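Local coordinates for protein ppBat (Bacteroides thetaiotaomicron VPI-5482, PDB 3CNE), which binds flavins such as lumichrome, riboflavin, FMN and FAD as a zinc-containing homodimer of the DJ-1/PfpI family, and may store them, at the interface of chains A and B. Numbering follows the deposited sequence. Chains: chain A/B, Putative protease I.

The interface of chains A and B. Residues chain A 15, 19, 45, 47, 49; chain B 19, 22, 51.
Helix 15-27 and strand 50-52 of chain B pack against the start of helix 15-27 of chain A and its loop between strands 42-44 and 50-52. B:Phe19 is the wedge: its CG stands anti to its carbonyl carbon (chi1 -72°), sending the ring into chain A. At its root, B:Phe19 CB rests on A:Gly15, 3.4 Å from C, where a side chain would probably collide with the ring. One flank of the ring, CD2 and CE2, meets CD1 and CE1 of its two-fold mate A:Phe19, with CD2 3.6 Å from A:Phe19 CD1; the rings lie nearly parallel but well offset, margin to margin rather than stacked. The far rim reaches the loop: A:Ser47 OG lies at the edge in the ring plane, 3.5 Å from B:Phe19 CE1, while A:Thr45 CG2 stands off the plane beside CE1. A:Thr45 OG1 pairs with A:Ser47 OG (2.9 Å) and accepts the N-H of A:Met49, bonds likely to keep the loop in shape. Bent selenomethionine A:Met49 sets CB at the ring edge and CG 3.5 Å from B:Leu22 CD1, crossing the leucine at about a right angle; B:Leu51 CD1 meets CB. An alanine in place of B:Phe19 would probably open a gap between this loop and A:Phe19, depriving both of their shared partner. In the homodimer interface the phenylalanine pair straddles the two-fold axis between helices 15-27, and the loop contacts repeat with the chains exchanged.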
loop_
_atom_site.group_PDB
_atom_site.type_symbol
_atom_site.label_atom_id
_atom_site.label_comp_id
_atom_site.label_asym_id
_atom_site.label_seq_id
_atom_site.Cartn_x
_atom_site.Cartn_y
_atom_site.Cartn_z
ATOM N N GLY A 15 5.326 1.399 0.810
ATOM C CA GLY A 15 4.064 1.682 0.146
ATOM C C GLY A 15 2.893 1.002 0.825
ATOM O O GLY A 15 1.779 1.480 0.720
ATOM N N PHE A 19 -0.211 3.587 1.819
ATOM C CA PHE A 19 -1.548 3.423 1.295
ATOM C C PHE A 19 -2.606 2.956 2.294
ATOM O O PHE A 19 -3.781 3.250 2.121
ATOM C CB PHE A 19 -1.533 2.619 -0.005
ATOM C CG PHE A 19 -1.034 3.432 -1.142
ATOM C CD1 PHE A 19 0.288 3.368 -1.523
ATOM C CD2 PHE A 19 -1.877 4.359 -1.762
ATOM C CE1 PHE A 19 0.774 4.151 -2.583
ATOM C CE2 PHE A 19 -1.395 5.148 -2.796
ATOM C CZ PHE A 19 -0.076 5.049 -3.197
ATOM N N THR A 45 9.077 3.491 -3.892
ATOM C CA THR A 45 8.665 2.675 -2.762
ATOM C C THR A 45 9.807 1.727 -2.499
ATOM O O THR A 45 10.650 1.520 -3.383
ATOM C CB THR A 45 7.393 1.909 -3.044
ATOM O OG1 THR A 45 7.565 1.047 -4.192
ATOM C CG2 THR A 45 6.257 2.939 -3.369
ATOM N N SER A 47 9.569 -1.266 -2.598
ATOM C CA SER A 47 9.314 -2.303 -3.632
ATOM C C SER A 47 9.662 -1.885 -5.069
ATOM O O SER A 47 9.555 -2.690 -6.015
ATOM C CB SER A 47 7.870 -2.778 -3.522
ATOM O OG SER A 47 6.927 -1.707 -3.538
HETATM N N MSE A 49 8.446 0.799 -6.957
HETATM C CA MSE A 49 7.504 1.533 -7.807
HETATM C C MSE A 49 7.854 3.019 -7.696
HETATM O O MSE A 49 8.515 3.418 -6.771
HETATM C CB MSE A 49 6.029 1.296 -7.402
HETATM C CG MSE A 49 5.549 -0.147 -7.459
HETATM SE SE MSE A 49 5.756 -0.920 -9.293
HETATM C CE MSE A 49 7.335 -2.036 -8.826
ATOM N N PHE B 19 0.141 -2.527 -2.728
ATOM C CA PHE B 19 1.379 -2.574 -1.978
ATOM C C PHE B 19 1.453 -3.623 -0.893
ATOM O O PHE B 19 2.527 -3.963 -0.442
ATOM C CB PHE B 19 1.800 -1.183 -1.521
ATOM C CG PHE B 19 2.295 -0.356 -2.673
ATOM C CD1 PHE B 19 3.606 -0.510 -3.132
ATOM C CD2 PHE B 19 1.440 0.490 -3.346
ATOM C CE1 PHE B 19 4.067 0.191 -4.232
ATOM C CE2 PHE B 19 1.895 1.238 -4.457
ATOM C CZ PHE B 19 3.186 1.086 -4.901
ATOM N N LEU B 22 3.129 -6.208 -3.131
ATOM C CA LEU B 22 4.501 -5.890 -3.523
ATOM C C LEU B 22 5.450 -5.858 -2.355
ATOM O O LEU B 22 6.622 -6.256 -2.467
ATOM C CB LEU B 22 4.560 -4.557 -4.257
ATOM C CG LEU B 22 3.703 -4.387 -5.494
ATOM C CD1 LEU B 22 4.023 -3.043 -6.114
ATOM C CD2 LEU B 22 3.938 -5.589 -6.488
ATOM N N LEU B 51 1.149 6.851 -10.097
ATOM C CA LEU B 51 1.866 5.632 -9.844
ATOM C C LEU B 51 2.433 5.145 -11.190
ATOM O O LEU B 51 1.705 5.024 -12.172
ATOM C CB LEU B 51 0.892 4.587 -9.280
ATOM C CG LEU B 51 1.391 3.148 -9.180
ATOM C CD1 LEU B 51 2.647 3.036 -8.273
ATOM C CD2 LEU B 51 0.287 2.235 -8.673
#